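Local atomic coordinates of peptidoglycan-recognition protein SA (Drosophila melanogaster, PDB entry 1SXR), a protein that recognises peptidoglycan of Gram-positive bacteria and thereby activates the Toll pathway in Drosophila innate immunity. Residues P34-V39 / S142-L147; I40-T45 / N114-L119; A97-Y102 / S151-T156. All coordinates share one frame; numbering follows the deposited sequence. Where two conformers were deposited one is given.

Contact 1 of 3, residues P34-V39 / S142-L147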
loop_
_atom_site.group_PDB
_atom_site.type_symbol
_atom_site.label_atom_id
_atom_site.label_comp_id
_atom_site.label_asym_id
_atom_site.label_seq_id
_atom_site.Cartn_x
_atom_site.Cartn_y
_atom_site.Cartn_z
ATOM N N PRO A 34 7.171 -5.831 15.147
ATOM C CA PRO A 34 7.125 -5.723 13.684
ATOM C C PRO A 34 5.802 -6.237 13.107
ATOM O O PRO A 34 5.111 -7.076 13.716
ATOM C CB PRO A 34 8.297 -6.606 13.236
ATOM C CG PRO A 34 8.411 -7.640 14.305
ATOM C CD PRO A 34 7.944 -7.003 15.596
ATOM N N ILE A 35 5.434 -5.688 11.950
ATOM C CA ILE A 35 4.211 -6.076 11.268
ATOM C C ILE A 35 4.473 -7.353 10.496
ATOM O O ILE A 35 5.557 -7.507 9.913
ATOM C CB ILE A 35 3.800 -4.939 10.327
ATOM C CG1 ILE A 35 3.155 -3.814 11.136
ATOM C CG2 ILE A 35 2.862 -5.427 9.219
ATOM C CD1 ILE A 35 1.755 -4.145 11.598
ATOM N N ARG A 36 3.493 -8.249 10.481
ATOM C CA ARG A 36 3.686 -9.605 9.975
ATOM C C ARG A 36 2.977 -9.885 8.671
ATOM O O ARG A 36 3.084 -10.987 8.126
ATOM C CB ARG A 36 3.261 -10.625 11.037
ATOM C CG ARG A 36 4.098 -10.485 12.296
ATOM C CD ARG A 36 3.902 -11.572 13.318
ATOM N NE ARG A 36 4.617 -11.200 14.540
ATOM C CZ ARG A 36 5.909 -11.423 14.777
ATOM N NH1 ARG A 36 6.671 -12.046 13.882
ATOM N NH2 ARG A 36 6.445 -11.033 15.929
ATOM N N TYR A 37 2.250 -8.878 8.179
ATOM C CA TYR A 37 1.497 -8.980 6.937
ATOM C C TYR A 37 1.690 -7.749 6.049
ATOM O O TYR A 37 1.659 -6.632 6.537
ATOM C CB TYR A 37 0.010 -9.100 7.265
ATOM C CG TYR A 37 -0.360 -10.445 7.843
ATOM C CD1 TYR A 37 -0.509 -11.554 7.011
ATOM C CD2 TYR A 37 -0.558 -10.610 9.199
ATOM C CE1 TYR A 37 -0.849 -12.790 7.517
ATOM C CE2 TYR A 37 -0.916 -11.841 9.719
ATOM C CZ TYR A 37 -1.051 -12.924 8.871
ATOM O OH TYR A 37 -1.414 -14.162 9.368
ATOM N N VAL A 38 1.869 -7.982 4.752
ATOM C CA VAL A 38 1.887 -6.911 3.745
ATOM C C VAL A 38 0.771 -7.219 2.755
ATOM O O VAL A 38 0.682 -8.331 2.235
ATOM C CB VAL A 38 3.228 -6.891 3.009
ATOM C CG1 VAL A 38 3.203 -5.886 1.874
ATOM C CG2 VAL A 38 4.346 -6.588 3.990
ATOM N N VAL A 39 -0.105 -6.242 2.513
ATOM C CA VAL A 39 -1.224 -6.428 1.594
ATOM C C VAL A 39 -1.000 -5.567 0.349
ATOM O O VAL A 39 -0.822 -4.345 0.463
ATOM C CB VAL A 39 -2.566 -6.004 2.206
ATOM C CG1 VAL A 39 -3.705 -6.469 1.261
ATOM C CG2 VAL A 39 -2.700 -6.599 3.628
ATOM N N SER A 142 8.324 -8.112 10.030
ATOM C CA SER A 142 9.030 -9.278 10.554
ATOM C C SER A 142 9.883 -9.885 9.442
ATOM O O SER A 142 9.591 -9.730 8.249
ATOM C CB SER A 142 8.065 -10.307 11.119
ATOM O OG SER A 142 7.138 -10.741 10.147
ATOM N N GLU A 143 10.955 -10.578 9.824
ATOM C CA GLU A 143 11.797 -11.198 8.806
ATOM C C GLU A 143 11.023 -12.265 8.006
ATOM O O GLU A 143 11.363 -12.531 6.851
ATOM C CB GLU A 143 13.079 -11.773 9.443
ATOM C CG GLU A 143 14.061 -10.707 9.948
ATOM C CD GLU A 143 15.494 -11.223 10.099
ATOM O OE1 GLU A 143 15.663 -12.401 10.458
ATOM O OE2 GLU A 143 16.451 -10.441 9.858
ATOM N N ASP A 144 9.988 -12.863 8.601
ATOM C CA ASP A 144 9.183 -13.860 7.902
ATOM C C ASP A 144 7.765 -13.385 7.572
ATOM O O ASP A 144 6.815 -14.177 7.603
ATOM C CB ASP A 144 9.118 -15.184 8.680
ATOM C CG ASP A 144 8.605 -15.011 10.099
ATOM O OD1 ASP A 144 8.621 -13.879 10.632
ATOM O OD2 ASP A 144 8.160 -15.968 10.763
ATOM N N TYR A 145 7.633 -12.099 7.237
ATOM C CA TYR A 145 6.316 -11.533 6.937
ATOM C C TYR A 145 5.618 -12.299 5.828
ATOM O O TYR A 145 6.273 -12.888 4.959
ATOM C CB TYR A 145 6.420 -10.048 6.555
ATOM C CG TYR A 145 7.067 -9.787 5.227
ATOM C CD1 TYR A 145 6.316 -9.771 4.059
ATOM C CD2 TYR A 145 8.434 -9.571 5.127
ATOM C CE1 TYR A 145 6.908 -9.531 2.828
ATOM C CE2 TYR A 145 9.032 -9.326 3.906
ATOM C CZ TYR A 145 8.274 -9.321 2.759
ATOM O OH TYR A 145 8.891 -9.100 1.542
ATOM N N ALA A 146 4.286 -12.283 5.867
ATOM C CA ALA A 146 3.458 -12.859 4.796
ATOM C C ALA A 146 3.024 -11.753 3.832
ATOM O O ALA A 146 2.577 -10.699 4.281
ATOM C CB ALA A 146 2.241 -13.533 5.366
ATOM N N LEU A 147 3.159 -12.020 2.538
ATOM C CA LEU A 147 2.712 -11.116 1.473
ATOM C C LEU A 147 1.404 -11.640 0.896
ATOM O O LEU A 147 1.318 -12.801 0.470
ATOM C CB LEU A 147 3.775 -11.057 0.364
ATOM C CG LEU A 147 3.459 -10.135 -0.822
ATOM C CD1 LEU A 147 3.732 -8.709 -0.379
ATOM C CD2 LEU A 147 4.300 -10.478 -2.049
#
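Val38 packs against two side chains at once: its CG2 meets CD1 of the Tyr145 ring at 3.7 Å, while its CG1 touches CD1 of Leu147. CG1 stands anti to the backbone N (chi1 174°) and CG2 beside that nitrogen, which turns one methyl to Leu147 and the other to Tyr145. On the other face of the sheet, the CB of Ala146 lies 3.8 Å from CD1 of the Tyr37 ring.

What sets these pairs in register is a parallel ladder. Ala146 N donates to Arg36 O at 2.9 Å, in a nearly straight bond (176° at the hydrogen). Val38 N answers by donating to Ala146 O at 2.8 Å. Further back, Ser142 N, at the end of strand 141-142, gives a third bond to Ile35 O, and the type I turn from Ser142 to Tyr145 then carries the chain round the corner. Pro34, behind a cis peptide bond, rests its CB on Ser142 N. The extended Arg36 chain passes Ser142, with Arg36 NH1 3.5 Å from Ser142 CB; Asp144 OD1 is 4.2 Å from Arg36 NH1, too far for a salt bridge.

This is the parallel pairing of neighbouring strands at the edge of a mixed sheet: edge strand 145-149 joins strand 35-42, whose other side bonds to strand 106-111. Helix 122-137 covers Val38 and Tyr145 through Leu132, and Val136 also meets Tyr145. On the opposite face Tyr102 meets Tyr37 edge-to-face.

Contact 2 of 3, residues I40-T45 / N114-L119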
loop_
_atom_site.group_PDB
_atom_site.type_symbol
_atom_site.label_atom_id
_atom_site.label_comp_id
_atom_site.label_asym_id
_atom_site.label_seq_id
_atom_site.Cartn_x
_atom_site.Cartn_y
_atom_site.Cartn_z
ATOM N N ILE A 40 -1.024 -6.186 -0.832
ATOM C CA ILE A 40 -0.814 -5.450 -2.080
ATOM C C ILE A 40 -2.156 -5.095 -2.725
ATOM O O ILE A 40 -3.073 -5.925 -2.822
ATOM C CB ILE A 40 0.031 -6.286 -3.094
ATOM C CG1 ILE A 40 1.387 -6.697 -2.506
ATOM C CG2 ILE A 40 0.238 -5.485 -4.390
ATOM C CD1 ILE A 40 2.178 -5.538 -1.953
ATOM N N HIS A 41 -2.233 -3.836 -3.152
ATOM C CA HIS A 41 -3.432 -3.253 -3.767
ATOM C C HIS A 41 -3.036 -2.505 -5.028
ATOM O O HIS A 41 -1.868 -2.230 -5.271
ATOM C CB HIS A 41 -4.072 -2.252 -2.799
ATOM C CG HIS A 41 -4.941 -2.893 -1.771
ATOM N ND1 HIS A 41 -6.183 -3.406 -2.076
ATOM C CD2 HIS A 41 -4.756 -3.106 -0.440
ATOM C CE1 HIS A 41 -6.732 -3.906 -0.980
ATOM N NE2 HIS A 41 -5.884 -3.738 0.028
ATOM N N HIS A 42 -4.038 -2.176 -5.838
ATOM C CA HIS A 42 -3.884 -1.114 -6.835
ATOM C C HIS A 42 -4.907 -0.040 -6.571
ATOM O O HIS A 42 -5.897 -0.306 -5.882
ATOM C CB HIS A 42 -3.903 -1.646 -8.282
ATOM C CG HIS A 42 -5.237 -2.111 -8.832
ATOM N ND1 HIS A 42 -6.383 -2.325 -8.091
ATOM C CD2 HIS A 42 -5.540 -2.486 -10.101
ATOM C CE1 HIS A 42 -7.336 -2.798 -8.886
ATOM N NE2 HIS A 42 -6.846 -2.892 -10.107
ATOM N N THR A 43 -4.669 1.176 -7.085
ATOM C CA THR A 43 -5.593 2.271 -6.787
ATOM C C THR A 43 -6.730 2.393 -7.783
ATOM O O THR A 43 -7.705 3.094 -7.504
ATOM C CB THR A 43 -4.902 3.631 -6.753
ATOM O OG1 THR A 43 -4.280 3.890 -8.013
ATOM C CG2 THR A 43 -3.737 3.633 -5.722
ATOM N N VAL A 44 -6.547 1.777 -8.953
ATOM C CA VAL A 44 -7.472 1.872 -10.116
ATOM C C VAL A 44 -7.417 3.229 -10.794
ATOM O O VAL A 44 -7.070 3.324 -11.973
ATOM C CB VAL A 44 -8.930 1.539 -9.769
ATOM C CG1 VAL A 44 -9.782 1.524 -11.050
ATOM C CG2 VAL A 44 -8.991 0.193 -9.070
ATOM N N THR A 45 -7.752 4.280 -10.038
ATOM C CA THR A 45 -7.669 5.650 -10.532
ATOM C C THR A 45 -6.316 6.269 -10.151
ATOM O O THR A 45 -5.676 5.841 -9.184
ATOM N N ASN A 114 -4.133 0.899 -12.705
ATOM C CA ASN A 114 -5.129 -0.146 -12.833
ATOM C C ASN A 114 -4.434 -1.312 -13.478
ATOM O O ASN A 114 -4.086 -1.260 -14.663
ATOM C CB ASN A 114 -6.271 0.323 -13.723
ATOM C CG ASN A 114 -7.362 -0.709 -13.874
ATOM O OD1 ASN A 114 -7.164 -1.898 -13.558
ATOM N ND2 ASN A 114 -8.540 -0.266 -14.318
ATOM N N PHE A 115 -4.236 -2.373 -12.704
ATOM C CA PHE A 115 -3.358 -3.465 -13.148
ATOM C C PHE A 115 -4.129 -4.785 -13.328
ATOM O O PHE A 115 -3.607 -5.893 -13.125
ATOM C CB PHE A 115 -2.132 -3.553 -12.227
ATOM C CG PHE A 115 -1.384 -2.253 -12.167
ATOM C CD1 PHE A 115 -0.653 -1.831 -13.272
ATOM C CD2 PHE A 115 -1.454 -1.405 -11.062
ATOM C CE1 PHE A 115 -0.018 -0.628 -13.279
ATOM C CE2 PHE A 115 -0.809 -0.208 -11.066
ATOM C CZ PHE A 115 -0.079 0.193 -12.169
ATOM N N VAL A 116 -5.389 -4.666 -13.733
ATOM C CA VAL A 116 -6.127 -5.859 -14.121
ATOM C C VAL A 116 -5.468 -6.530 -15.329
ATOM O O VAL A 116 -5.331 -7.757 -15.339
ATOM C CB VAL A 116 -7.606 -5.568 -14.428
ATOM C CG1 VAL A 116 -8.310 -6.857 -14.910
ATOM C CG2 VAL A 116 -8.298 -4.982 -13.209
ATOM N N ASP A 117 -5.032 -5.730 -16.305
ATOM C CA ASP A 117 -4.625 -6.226 -17.645
ATOM C C ASP A 117 -3.158 -5.958 -18.004
ATOM O O ASP A 117 -2.707 -6.317 -19.108
ATOM C CB ASP A 117 -5.488 -5.588 -18.757
ATOM C CG ASP A 117 -6.949 -6.024 -18.727
ATOM O OD1 ASP A 117 -7.228 -7.213 -18.474
ATOM O OD2 ASP A 117 -7.903 -5.236 -18.983
ATOM N N LYS A 118 -2.409 -5.323 -17.104
ATOM C CA LYS A 118 -1.003 -5.037 -17.338
ATOM C C LYS A 118 -0.300 -4.968 -15.999
ATOM O O LYS A 118 -0.960 -4.905 -14.963
ATOM C CB LYS A 118 -0.848 -3.685 -18.041
ATOM C CG LYS A 118 -1.310 -2.493 -17.182
ATOM C CD LYS A 118 -1.177 -1.148 -17.886
ATOM C CE LYS A 118 -1.418 -0.003 -16.883
ATOM N NZ LYS A 118 -1.627 1.314 -17.543
ATOM N N LEU A 119 1.026 -4.946 -16.033
ATOM C CA LEU A 119 1.817 -4.836 -14.813
ATOM C C LEU A 119 2.254 -3.402 -14.585
ATOM O O LEU A 119 2.341 -2.610 -15.534
ATOM C CB LEU A 119 3.071 -5.708 -14.915
ATOM C CG LEU A 119 2.936 -7.217 -14.803
ATOM C CD1 LEU A 119 4.312 -7.832 -14.968
ATOM C CD2 LEU A 119 2.336 -7.597 -13.456
#
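Asn114 starts the contact by laying its CB 3.6 Å from Val44 O, its side chain running alongside that of Val44, with Asn114 ND2 near Val44 CG1. CG is anti to the backbone N (chi1 -179°), and Asn114 OD1 turns back to accept from Val116 N at 3.3 Å. This Asx turn helps to hold the amide, whose plane stands 86° from the imidazole of His42.

Phe115 comes next and meets the same histidine twice. At the imidazole edge, Phe115 N is 2.9 Å from His42 CD2, which is short for carbon and nitrogen and makes the deposited ring orientation doubtful. As modelled, His42 NE2 is buried without a polar partner; turning the ring over would put ND1 beside Phe115 N instead. At the edge of the other ring, His42 CB is 3.7 Å from Phe115 CD2. The side chain of His42 lies about 6 Å from the side chain of Thr156, a residue inferred to touch peptidoglycan.

The contact thus ties the end of strand 35-42 to the loop between strand 106-111 and helix 122-137. Helix 161-167 backs that loop: Leu163 packs on Phe115, and Thr162 OG1 bonds to Val116 O.

Contact 3 of 3, residues A97-Y102 / S151-T156. With SO4 (sulfate ion), chain C.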
loop_
_atom_site.group_PDB
_atom_site.type_symbol
_atom_site.label_atom_id
_atom_site.label_comp_id
_atom_site.label_asym_id
_atom_site.label_seq_id
_atom_site.Cartn_x
_atom_site.Cartn_y
_atom_site.Cartn_z
ATOM N N ALA A 97 -6.579 2.017 6.321
ATOM C CA ALA A 97 -7.986 1.641 6.093
ATOM C C ALA A 97 -8.131 0.916 4.739
ATOM O O ALA A 97 -9.194 0.985 4.098
ATOM C CB ALA A 97 -8.855 2.881 6.122
ATOM N N HIS A 98 -7.078 0.213 4.325
ATOM C CA HIS A 98 -7.043 -0.434 3.005
ATOM C C HIS A 98 -7.647 -1.832 2.950
ATOM O O HIS A 98 -8.105 -2.236 1.875
ATOM C CB HIS A 98 -5.595 -0.520 2.519
ATOM C CG HIS A 98 -4.687 -1.069 3.565
ATOM N ND1 HIS A 98 -4.517 -2.426 3.772
ATOM C CD2 HIS A 98 -4.005 -0.442 4.558
ATOM C CE1 HIS A 98 -3.740 -2.606 4.831
ATOM N NE2 HIS A 98 -3.401 -1.418 5.310
ATOM N N THR A 99 -7.635 -2.584 4.055
ATOM C CA THR A 99 -8.040 -3.983 4.016
ATOM C C THR A 99 -8.644 -4.392 5.337
ATOM O O THR A 99 -7.891 -4.624 6.285
ATOM C CB THR A 99 -6.812 -4.871 3.821
ATOM O OG1 THR A 99 -6.045 -4.384 2.714
ATOM C CG2 THR A 99 -7.222 -6.299 3.412
ATOM N N TYR A 100 -9.971 -4.527 5.397
ATOM C CA TYR A 100 -10.597 -4.977 6.628
ATOM C C TYR A 100 -9.947 -6.255 7.161
ATOM O O TYR A 100 -9.741 -7.238 6.419
ATOM C CB TYR A 100 -12.105 -5.225 6.423
ATOM C CG TYR A 100 -12.674 -6.070 7.555
ATOM C CD1 TYR A 100 -12.916 -5.505 8.774
ATOM C CD2 TYR A 100 -12.921 -7.440 7.399
ATOM C CE1 TYR A 100 -13.387 -6.247 9.836
ATOM C CE2 TYR A 100 -13.409 -8.215 8.469
ATOM C CZ TYR A 100 -13.639 -7.596 9.689
ATOM O OH TYR A 100 -14.126 -8.326 10.777
ATOM N N GLY A 101 -9.591 -6.228 8.450
ATOM C CA GLY A 101 -8.982 -7.400 9.086
ATOM C C GLY A 101 -7.468 -7.383 9.032
ATOM O O GLY A 101 -6.785 -8.150 9.752
ATOM N N TYR A 102 -6.941 -6.517 8.166
ATOM C CA TYR A 102 -5.493 -6.408 7.963
ATOM C C TYR A 102 -4.974 -4.989 8.089
ATOM O O TYR A 102 -3.863 -4.690 7.647
ATOM C CB TYR A 102 -5.059 -7.053 6.624
ATOM C CG TYR A 102 -5.083 -8.579 6.701
ATOM C CD1 TYR A 102 -3.955 -9.285 7.058
ATOM C CD2 TYR A 102 -6.250 -9.275 6.469
ATOM C CE1 TYR A 102 -3.999 -10.672 7.171
ATOM C CE2 TYR A 102 -6.310 -10.663 6.559
ATOM C CZ TYR A 102 -5.156 -11.339 6.911
ATOM O OH TYR A 102 -5.153 -12.704 7.016
ATOM N N SER A 151 -7.382 -9.139 -2.687
ATOM C CA SER A 151 -8.446 -10.019 -3.166
ATOM C C SER A 151 -8.481 -11.351 -2.426
ATOM O O SER A 151 -9.508 -12.047 -2.435
ATOM C CB SER A 151 -8.317 -10.224 -4.676
ATOM O OG SER A 151 -7.110 -10.903 -4.994
ATOM N N GLN A 152 -7.378 -11.696 -1.772
ATOM C CA GLN A 152 -7.347 -12.982 -1.049
ATOM C C GLN A 152 -8.134 -12.941 0.244
ATOM O O GLN A 152 -8.505 -13.994 0.771
ATOM C CB GLN A 152 -5.907 -13.404 -0.751
ATOM C CG GLN A 152 -5.087 -13.675 -1.978
ATOM C CD GLN A 152 -3.680 -14.100 -1.618
ATOM O OE1 GLN A 152 -2.731 -13.327 -1.747
ATOM N NE2 GLN A 152 -3.538 -15.352 -1.135
ATOM N N VAL A 153 -8.382 -11.743 0.776
ATOM C CA VAL A 153 -8.982 -11.612 2.112
ATOM C C VAL A 153 -10.239 -10.737 2.211
ATOM O O VAL A 153 -10.966 -10.830 3.194
ATOM C CB VAL A 153 -7.931 -11.175 3.152
ATOM C CG1 VAL A 153 -6.843 -12.264 3.252
ATOM C CG2 VAL A 153 -7.285 -9.840 2.731
ATOM N N ILE A 154 -10.475 -9.871 1.227
ATOM C CA ILE A 154 -11.736 -9.114 1.202
ATOM C C ILE A 154 -12.327 -9.194 -0.196
ATOM O O ILE A 154 -11.697 -9.709 -1.121
ATOM C CB ILE A 154 -11.562 -7.617 1.646
ATOM C CG1 ILE A 154 -10.598 -6.885 0.711
ATOM C CG2 ILE A 154 -11.089 -7.516 3.121
ATOM C CD1 ILE A 154 -10.511 -5.406 1.012
ATOM N N SER A 155 -13.564 -8.737 -0.337
ATOM C CA SER A 155 -14.240 -8.794 -1.619
ATOM C C SER A 155 -13.801 -7.638 -2.503
ATOM O O SER A 155 -14.358 -6.547 -2.436
ATOM C CB SER A 155 -15.765 -8.765 -1.442
ATOM O OG SER A 155 -16.211 -9.930 -0.771
ATOM N N THR A 156 -12.774 -7.886 -3.305
ATOM C CA THR A 156 -12.193 -6.867 -4.176
ATOM C C THR A 156 -11.460 -7.550 -5.317
ATOM O O THR A 156 -11.054 -8.716 -5.192
ATOM C CB THR A 156 -11.213 -5.964 -3.360
ATOM O OG1 THR A 156 -10.684 -4.912 -4.204
ATOM C CG2 THR A 156 -9.974 -6.742 -2.928
HETATM S S SO4 C . -8.759 -3.956 11.293
HETATM O O1 SO4 C . -7.655 -4.702 10.713
HETATM O O2 SO4 C . -9.577 -3.413 10.239
HETATM O O3 SO4 C . -8.257 -2.825 12.026
HETATM O O4 SO4 C . -9.572 -4.854 12.077
HETATM O O HOH W 1 -10.074 -9.913 6.175
#
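Val153 crosses Tyr102 at about a right angle, its CG1 3.7 Å from Tyr102 CE2. With CG1 beside the backbone N (chi1 -62°), Val153 CG2 is left to reach Thr99 CG2 at 3.6 Å. Thr99 is held for this: OG1 shares a 2.7 Å hydrogen bond with ND1 of His98, in the plane of the imidazole, and also bonds to NE2 of His41, which leaves the methyl to face Val153. Ile154 folds its CG1 between the backbone N and the carbonyl carbon (chi1 61°). Ile154 CG2 then lies 3.6 Å from Tyr100 O, and CD1 extends to the backbone of His98 and Thr99.

One water gives hydrogens to Tyr100 O (2.7 Å) and Val153 O, bridging the two loops. A type II turn from Thr99 to Tyr102 shapes the first loop; Gly101 N bonds weakly to a sulfate, probably from the crystallisation liquor. Tyr102 OH bonds to His178 O of the C-terminal tag. An alanine at Tyr102 would probably open a gap beside Val153 and the Tyr37 ring.

Both loops lie against the sheet: Thr99 and Tyr102 rest on Val39 of strand 35-42, and Tyr102 and Val153 on Ile148 of strand 145-149. The second loop leads through Thr156 toward helix 161-167.

How the contacts relate
Strand 35-42 runs through the set: contact 1 uses its first part, contact 2 its end, and in contact 3 loop 97-102 packs on it while loop 151-156 packs on its neighbour 145-149. The centres of contacts 1 and 2 are about 22 Å apart, and the centre of contact 3 is about 15 Å from each. Along the chain, contact 2 falls within the span of contact 1, while contact 3 alternates with both. Leu147 CD1 and Ile40 CG1, 3.8 Å apart, join contacts 1 and 2; Tyr37 meets Tyr102 between 1 and 3. Contact 3 contains Thr156, the inferred peptidoglycan contact, and contact 2 lies near it, whereas contact 1 is remote at the sheet edge.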